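Local coordinates for protein gamma-glutamyltranspeptidase (Streptomyces lincolnensis, PDB 6J3A) that probably acts as a gamma-glutamyltranspeptidase-like enzyme of the N-terminal nucleophile (Ntn) hydrolase clan, a homologue of LmbA, at residues A[317-331]-A[353-365]. Numbering follows the deposited sequence.
Sequences EAWYGDAAEVPLDEL and RPGSPGGRTARLS
W319, in the last turn of helix 299-319, and P357, in the irregular loop 353-365, form a CH-pi contact where this loop of the Ntn-hydrolase fold packs on the helix end. P357 CG stands 3.9 Å from the centroid of the five-membered ring of W319, over its face. In the plane of the same ring, NE1 donates to G355 O at 3.1 Å, reaching the oxygen from above the carbonyl plane with a bent N-H...O angle of 146°. The indole CG lies anti to the carbonyl carbon (chi1 -58°), which carries the ring out from the helix into the curve of the loop, where CZ2 approaches A362 CB to 3.9 Å and CH2 approaches R360 CB. An alanine in place of W319 would probably leave G355 O without this donor and P357 without the ring face beneath it, opening a gap between loop and helix. P327 CG and L331 CD2 also pack on P357 CG, so the proline wedges between the indole and helix 328-331. Nearer solvent, R360 NH2 makes a salt bridge to E330 OE2 at 3.3 Å, the guanidinium and carboxylate planes 36° apart; a weak bond from NH1 to OE1 runs beside it, and P327 CB covers one guanidinium face. At the end of helix 299-319, A318 CB meets P354 CB at 3.6 Å and approaches L364 CD2. One water lies within hydrogen-bonding distance of E317 O and R363 O, and another links E317 OE2 to S365 N; the E317 carboxylate itself is held by R480 and W464. P354 also rests on A314 and D315 of helix 299-319, while P357 and L331 touch Y336 of helix 334-341, so the loop is lodged against three helices ahead of strand 424-428.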
ATOM      1  N   GLU A 317     -27.397  -1.676 -24.808  1.00 34.17           N
ATOM      2  CA  GLU A 317     -27.231  -2.181 -26.169  1.00 35.31           C
ATOM      3  C   GLU A 317     -28.214  -1.571 -27.167  1.00 34.13           C
ATOM      4  O   GLU A 317     -27.839  -1.200 -28.285  1.00 34.72           O
ATOM      5  CB  GLU A 317     -27.401  -3.702 -26.189  1.00 36.88           C
ATOM      6  CG  GLU A 317     -27.036  -4.344 -27.523  1.00 37.65           C
ATOM      7  CD  GLU A 317     -25.641  -3.963 -27.975  1.00 37.52           C
ATOM      8  OE1 GLU A 317     -24.701  -4.100 -27.165  1.00 38.15           O
ATOM      9  OE2 GLU A 317     -25.482  -3.496 -29.116  1.00 38.86           O
ATOM     10  N   ALA A 318     -29.475  -1.514 -26.761  1.00 32.84           N
ATOM     11  CA  ALA A 318     -30.551  -0.960 -27.587  1.00 31.72           C
ATOM     12  C   ALA A 318     -30.450   0.540 -27.815  1.00 30.72           C
ATOM     13  O   ALA A 318     -30.691   1.007 -28.923  1.00 32.83           O
ATOM     14  CB  ALA A 318     -31.902  -1.288 -26.970  1.00 31.40           C
ATOM     15  N   TRP A 319     -30.105   1.285 -26.770  1.00 30.13           N
ATOM     16  CA  TRP A 319     -30.274   2.741 -26.769  1.00 30.95           C
ATOM     17  C   TRP A 319     -28.992   3.572 -26.757  1.00 31.71           C
ATOM     18  O   TRP A 319     -29.021   4.723 -27.199  1.00 31.11           O
ATOM     19  CB  TRP A 319     -31.202   3.153 -25.614  1.00 31.53           C
ATOM     20  CG  TRP A 319     -32.548   2.483 -25.724  1.00 31.58           C
ATOM     21  CD1 TRP A 319     -33.063   1.518 -24.906  1.00 31.49           C
ATOM     22  CD2 TRP A 319     -33.513   2.696 -26.748  1.00 32.09           C
ATOM     23  NE1 TRP A 319     -34.303   1.134 -25.346  1.00 31.56           N
ATOM     24  CE2 TRP A 319     -34.600   1.836 -26.483  1.00 32.09           C
ATOM     25  CE3 TRP A 319     -33.569   3.541 -27.871  1.00 32.32           C
ATOM     26  CZ2 TRP A 319     -35.734   1.795 -27.298  1.00 32.54           C
ATOM     27  CZ3 TRP A 319     -34.685   3.500 -28.684  1.00 31.59           C
ATOM     28  CH2 TRP A 319     -35.759   2.633 -28.391  1.00 32.45           C
ATOM     29  N   TYR A 320     -27.873   3.017 -26.281  1.00 32.76           N
ATOM     30  CA  TYR A 320     -26.664   3.843 -26.061  1.00 32.54           C
ATOM     31  C   TYR A 320     -25.826   3.953 -27.313  1.00 31.51           C
ATOM     32  O   TYR A 320     -25.813   3.060 -28.162  1.00 29.47           O
ATOM     33  CB  TYR A 320     -25.775   3.327 -24.931  1.00 33.35           C
ATOM     34  CG  TYR A 320     -26.338   3.411 -23.524  1.00 35.23           C
ATOM     35  CD1 TYR A 320     -27.718   3.368 -23.266  1.00 35.36           C
ATOM     36  CD2 TYR A 320     -25.475   3.471 -22.427  1.00 36.52           C
ATOM     37  CE1 TYR A 320     -28.208   3.400 -21.970  1.00 35.55           C
ATOM     38  CE2 TYR A 320     -25.963   3.502 -21.128  1.00 36.24           C
ATOM     39  CZ  TYR A 320     -27.331   3.462 -20.906  1.00 36.10           C
ATOM     40  OH  TYR A 320     -27.822   3.498 -19.620  1.00 36.43           O
ATOM     41  N   GLY A 321     -25.097   5.058 -27.388  1.00 31.15           N
ATOM     42  CA  GLY A 321     -24.251   5.350 -28.532  1.00 31.47           C
ATOM     43  C   GLY A 321     -24.121   6.840 -28.746  1.00 31.61           C
ATOM     44  O   GLY A 321     -24.588   7.640 -27.934  1.00 31.28           O
ATOM     45  N   ASP A 322     -23.458   7.203 -29.841  1.00 31.14           N
ATOM     46  CA  ASP A 322     -23.291   8.606 -30.233  1.00 30.29           C
ATOM     47  C   ASP A 322     -23.759   8.911 -31.663  1.00 30.97           C
ATOM     48  O   ASP A 322     -23.550  10.027 -32.143  1.00 30.60           O
ATOM     49  CB  ASP A 322     -21.824   9.011 -30.081  1.00 29.71           C
ATOM     50  CG  ASP A 322     -21.628  10.515 -29.990  1.00 29.05           C
ATOM     51  OD1 ASP A 322     -22.441  11.203 -29.324  1.00 27.90           O
ATOM     52  OD2 ASP A 322     -20.633  11.007 -30.568  1.00 27.65           O
ATOM     53  N   ALA A 323     -24.416   7.951 -32.325  1.00 30.67           N
ATOM     54  CA  ALA A 323     -24.958   8.160 -33.679  1.00 32.37           C
ATOM     55  C   ALA A 323     -26.431   8.596 -33.688  1.00 32.83           C
ATOM     56  O   ALA A 323     -27.041   8.703 -34.760  1.00 32.79           O
ATOM     57  CB  ALA A 323     -24.782   6.905 -34.526  1.00 32.69           C
ATOM     58  N   ALA A 324     -26.980   8.852 -32.501  1.00 33.11           N
ATOM     59  CA  ALA A 324     -28.379   9.229 -32.328  1.00 34.25           C
ATOM     60  C   ALA A 324     -28.594   9.847 -30.953  1.00 35.29           C
ATOM     61  O   ALA A 324     -27.721   9.787 -30.087  1.00 37.49           O
ATOM     62  CB  ALA A 324     -29.281   8.010 -32.496  1.00 34.06           C
ATOM     63  N   GLU A 325     -29.767  10.439 -30.763  1.00 35.99           N
ATOM     64  CA  GLU A 325     -30.184  10.934 -29.451  1.00 35.48           C
ATOM     65  C   GLU A 325     -30.495   9.729 -28.550  1.00 34.39           C
ATOM     66  O   GLU A 325     -30.976   8.697 -29.024  1.00 31.71           O
ATOM     67  CB  GLU A 325     -31.399  11.866 -29.581  1.00 35.70           C
ATOM     68  N   VAL A 326     -30.179   9.848 -27.265  1.00 34.24           N
ATOM     69  CA  VAL A 326     -30.477   8.779 -26.302  1.00 35.23           C
ATOM     70  C   VAL A 326     -31.546   9.271 -25.319  1.00 35.27           C
ATOM     71  O   VAL A 326     -31.434  10.384 -24.798  1.00 34.09           O
ATOM     72  CB  VAL A 326     -29.217   8.316 -25.537  1.00 35.42           C
ATOM     73  CG1 VAL A 326     -29.517   7.070 -24.697  1.00 34.73           C
ATOM     74  CG2 VAL A 326     -28.083   8.025 -26.513  1.00 35.15           C
ATOM     75  N   PRO A 327     -32.581   8.447 -25.058  1.00 35.72           N
ATOM     76  CA  PRO A 327     -33.646   8.893 -24.189  1.00 36.30           C
ATOM     77  C   PRO A 327     -33.282   8.554 -22.744  1.00 37.31           C
ATOM     78  O   PRO A 327     -33.885   7.680 -22.118  1.00 37.92           O
ATOM     79  CB  PRO A 327     -34.846   8.099 -24.707  1.00 35.65           C
ATOM     80  CG  PRO A 327     -34.257   6.793 -25.091  1.00 35.99           C
ATOM     81  CD  PRO A 327     -32.841   7.074 -25.538  1.00 36.16           C
ATOM     82  N   LEU A 328     -32.298   9.277 -22.226  1.00 37.43           N
ATOM     83  CA  LEU A 328     -31.738   8.996 -20.907  1.00 38.20           C
ATOM     84  C   LEU A 328     -32.699   9.342 -19.763  1.00 37.16           C
ATOM     85  O   LEU A 328     -32.919   8.525 -18.868  1.00 35.61           O
ATOM     86  CB  LEU A 328     -30.421   9.756 -20.743  1.00 38.85           C
ATOM     87  CG  LEU A 328     -29.583   9.456 -19.503  1.00 38.68           C
ATOM     88  CD1 LEU A 328     -29.128   8.008 -19.482  1.00 38.70           C
ATOM     89  CD2 LEU A 328     -28.395  10.400 -19.450  1.00 39.29           C
ATOM     90  N   ASP A 329     -33.251  10.553 -19.807  1.00 38.30           N
ATOM     91  CA  ASP A 329     -34.242  11.027 -18.820  1.00 38.86           C
ATOM     92  C   ASP A 329     -35.342  10.005 -18.597  1.00 38.94           C
ATOM     93  O   ASP A 329     -35.683   9.693 -17.464  1.00 39.49           O
ATOM     94  CB  ASP A 329     -34.897  12.330 -19.274  1.00 39.19           C
ATOM     95  CG  ASP A 329     -33.904  13.458 -19.454  1.00 41.34           C
ATOM     96  OD1 ASP A 329     -32.812  13.425 -18.841  1.00 41.62           O
ATOM     97  OD2 ASP A 329     -34.226  14.384 -20.228  1.00 44.35           O
ATOM     98  N   GLU A 330     -35.879   9.487 -19.696  1.00 38.56           N
ATOM     99  CA  GLU A 330     -36.938   8.479 -19.656  1.00 39.77           C
ATOM    100  C   GLU A 330     -36.466   7.138 -19.085  1.00 36.90           C
ATOM    101  O   GLU A 330     -37.178   6.511 -18.301  1.00 34.41           O
ATOM    102  CB  GLU A 330     -37.568   8.326 -21.054  1.00 42.07           C
ATOM    103  CG  GLU A 330     -38.416   9.542 -21.432  1.00 44.60           C
ATOM    104  CD  GLU A 330     -38.622   9.724 -22.924  1.00 47.05           C
ATOM    105  OE1 GLU A 330     -38.112  10.719 -23.472  1.00 50.43           O
ATOM    106  OE2 GLU A 330     -39.296   8.890 -23.549  1.00 48.36           O
ATOM    107  N   LEU A 331     -35.257   6.731 -19.462  1.00 36.09           N
ATOM    108  CA  LEU A 331     -34.622   5.513 -18.948  1.00 35.19           C
ATOM    109  C   LEU A 331     -34.343   5.542 -17.437  1.00 34.16           C
ATOM    110  O   LEU A 331     -34.331   4.494 -16.790  1.00 34.10           O
ATOM    111  CB  LEU A 331     -33.331   5.248 -19.727  1.00 35.90           C
ATOM    112  CG  LEU A 331     -33.553   4.782 -21.175  1.00 36.09           C
ATOM    113  CD1 LEU A 331     -32.305   5.024 -22.016  1.00 36.85           C
ATOM    114  CD2 LEU A 331     -33.962   3.318 -21.248  1.00 34.85           C
ATOM    115  N   ARG A 353     -33.575  -8.283 -22.891  1.00 39.46           N
ATOM    116  CA  ARG A 353     -34.909  -7.665 -22.825  1.00 39.38           C
ATOM    117  C   ARG A 353     -34.834  -6.147 -22.699  1.00 39.08           C
ATOM    118  O   ARG A 353     -35.023  -5.615 -21.601  1.00 39.04           O
ATOM    119  CB  ARG A 353     -35.686  -8.225 -21.630  1.00 39.71           C
ATOM    120  CG  ARG A 353     -35.984  -9.715 -21.724  1.00 41.41           C
ATOM    121  CD  ARG A 353     -35.753 -10.410 -20.393  1.00 42.32           C
ATOM    122  NE  ARG A 353     -36.936 -10.411 -19.533  1.00 43.30           N
ATOM    123  CZ  ARG A 353     -36.942 -10.324 -18.196  1.00 43.31           C
ATOM    124  NH1 ARG A 353     -35.828 -10.186 -17.483  1.00 42.65           N
ATOM    125  NH2 ARG A 353     -38.102 -10.363 -17.550  1.00 44.18           N
ATOM    126  N   PRO A 354     -34.576  -5.438 -23.815  1.00 37.81           N
ATOM    127  CA  PRO A 354     -34.557  -3.982 -23.742  1.00 37.98           C
ATOM    128  C   PRO A 354     -35.965  -3.440 -23.640  1.00 38.25           C
ATOM    129  O   PRO A 354     -36.905  -4.049 -24.149  1.00 39.12           O
ATOM    130  CB  PRO A 354     -33.923  -3.557 -25.072  1.00 37.96           C
ATOM    131  CG  PRO A 354     -34.120  -4.706 -25.994  1.00 37.80           C
ATOM    132  CD  PRO A 354     -34.540  -5.917 -25.206  1.00 37.28           C
ATOM    133  N   GLY A 355     -36.100  -2.299 -22.985  1.00 38.52           N
ATOM    134  CA  GLY A 355     -37.396  -1.684 -22.786  1.00 38.23           C
ATOM    135  C   GLY A 355     -37.719  -0.646 -23.833  1.00 37.89           C
ATOM    136  O   GLY A 355     -36.968  -0.448 -24.799  1.00 35.65           O
ATOM    137  N   SER A 356     -38.844   0.022 -23.588  1.00 38.25           N
ATOM    138  CA  SER A 356     -39.452   0.973 -24.503  1.00 40.48           C
ATOM    139  C   SER A 356     -39.621   2.383 -23.894  1.00 39.97           C
ATOM    140  O   SER A 356     -40.754   2.842 -23.687  1.00 38.03           O
ATOM    141  CB  SER A 356     -40.799   0.414 -24.985  1.00 41.24           C
ATOM    142  OG  SER A 356     -40.597  -0.463 -26.078  1.00 43.13           O
ATOM    143  N   PRO A 357     -38.495   3.088 -23.635  1.00 41.09           N
ATOM    144  CA  PRO A 357     -38.568   4.477 -23.149  1.00 41.87           C
ATOM    145  C   PRO A 357     -39.430   5.373 -24.036  1.00 42.74           C
ATOM    146  O   PRO A 357     -39.122   5.548 -25.216  1.00 41.94           O
ATOM    147  CB  PRO A 357     -37.106   4.952 -23.189  1.00 42.02           C
ATOM    148  CG  PRO A 357     -36.404   4.002 -24.095  1.00 42.18           C
ATOM    149  CD  PRO A 357     -37.097   2.686 -23.887  1.00 41.60           C
ATOM    150  N   GLY A 358     -40.506   5.908 -23.461  1.00 43.13           N
ATOM    151  CA  GLY A 358     -41.416   6.819 -24.163  1.00 45.40           C
ATOM    152  C   GLY A 358     -42.236   6.175 -25.260  1.00 46.20           C
ATOM    153  O   GLY A 358     -42.663   6.855 -26.197  1.00 47.02           O
ATOM    154  N   GLY A 359     -42.444   4.865 -25.146  1.00 46.14           N
ATOM    155  CA  GLY A 359     -43.098   4.080 -26.191  1.00 46.76           C
ATOM    156  C   GLY A 359     -42.242   3.702 -27.403  1.00 47.12           C
ATOM    157  O   GLY A 359     -42.723   2.978 -28.281  1.00 46.02           O
ATOM    158  N   ARG A 360     -40.986   4.163 -27.458  1.00 47.13           N
ATOM    159  CA  ARG A 360     -40.102   3.886 -28.598  1.00 46.70           C
ATOM    160  C   ARG A 360     -39.800   2.392 -28.702  1.00 47.64           C
ATOM    161  O   ARG A 360     -39.607   1.727 -27.685  1.00 48.35           O
ATOM    162  CB  ARG A 360     -38.798   4.683 -28.495  1.00 46.41           C
ATOM    163  CG  ARG A 360     -38.944   6.157 -28.836  1.00 47.79           C
ATOM    164  CD  ARG A 360     -37.585   6.856 -28.960  1.00 48.98           C
ATOM    165  NE  ARG A 360     -37.629   8.224 -28.439  1.00 50.07           N
ATOM    166  CZ  ARG A 360     -37.791   8.549 -27.152  1.00 50.98           C
ATOM    167  NH1 ARG A 360     -37.824   9.825 -26.791  1.00 50.58           N
ATOM    168  NH2 ARG A 360     -37.930   7.614 -26.212  1.00 52.22           N
ATOM    169  N   THR A 361     -39.800   1.874 -29.930  1.00 48.04           N
ATOM    170  CA  THR A 361     -39.521   0.463 -30.187  1.00 48.08           C
ATOM    171  C   THR A 361     -38.013   0.291 -30.265  1.00 47.78           C
ATOM    172  O   THR A 361     -37.326   1.053 -30.956  1.00 45.20           O
ATOM    173  CB  THR A 361     -40.138  -0.029 -31.511  1.00 49.59           C
ATOM    174  OG1 THR A 361     -41.505   0.394 -31.597  1.00 51.64           O
ATOM    175  CG2 THR A 361     -40.072  -1.564 -31.609  1.00 49.98           C
ATOM    176  N   ALA A 362     -37.517  -0.724 -29.563  1.00 46.30           N
ATOM    177  CA  ALA A 362     -36.097  -1.020 -29.496  1.00 44.59           C
ATOM    178  C   ALA A 362     -35.629  -1.681 -30.790  1.00 45.14           C
ATOM    179  O   ALA A 362     -36.188  -2.705 -31.209  1.00 42.34           O
ATOM    180  CB  ALA A 362     -35.822  -1.934 -28.314  1.00 44.58           C
ATOM    181  N   ARG A 363     -34.618  -1.085 -31.420  1.00 46.03           N
ATOM    182  CA  ARG A 363     -33.990  -1.676 -32.601  1.00 48.59           C
ATOM    183  C   ARG A 363     -32.571  -2.118 -32.276  1.00 48.61           C
ATOM    184  O   ARG A 363     -31.721  -1.316 -31.869  1.00 49.57           O
ATOM    185  CB  ARG A 363     -33.988  -0.737 -33.811  1.00 51.82           C
ATOM    186  CG  ARG A 363     -34.221  -1.498 -35.122  1.00 55.38           C
ATOM    187  CD  ARG A 363     -33.341  -1.052 -36.277  1.00 56.61           C
ATOM    188  NE  ARG A 363     -33.791   0.214 -36.849  1.00 57.57           N
ATOM    189  CZ  ARG A 363     -33.346   0.735 -37.992  1.00 58.41           C
ATOM    190  NH1 ARG A 363     -33.838   1.902 -38.408  1.00 59.02           N
ATOM    191  NH2 ARG A 363     -32.424   0.104 -38.728  1.00 55.83           N
ATOM    192  N   LEU A 364     -32.335  -3.404 -32.487  1.00 47.32           N
ATOM    193  CA  LEU A 364     -31.113  -4.067 -32.076  1.00 45.59           C
ATOM    194  C   LEU A 364     -30.272  -4.385 -33.302  1.00 43.82           C
ATOM    195  O   LEU A 364     -30.791  -4.525 -34.413  1.00 43.79           O
ATOM    196  CB  LEU A 364     -31.460  -5.363 -31.333  1.00 46.97           C
ATOM    197  CG  LEU A 364     -31.986  -5.260 -29.898  1.00 47.56           C
ATOM    198  CD1 LEU A 364     -32.577  -6.595 -29.444  1.00 48.31           C
ATOM    199  CD2 LEU A 364     -30.875  -4.814 -28.953  1.00 47.51           C
ATOM    200  N   SER A 365     -28.967  -4.502 -33.093  1.00 41.96           N
ATOM    201  CA  SER A 365     -28.061  -5.009 -34.129  1.00 39.74           C
ATOM    202  C   SER A 365     -28.397  -6.454 -34.486  1.00 39.43           C
ATOM    203  O   SER A 365     -28.846  -7.233 -33.639  1.00 35.06           O
ATOM    204  CB  SER A 365     -26.592  -4.912 -33.686  1.00 39.08           C
ATOM    205  OG  SER A 365     -25.843  -6.059 -34.059  1.00 37.57           O
TER
HETATM  206  O   HOH W   1     -28.970  -0.748 -30.957  1.00 31.94           O
HETATM  207  O   HOH W   2     -28.052  -4.103 -30.699  1.00 41.16           O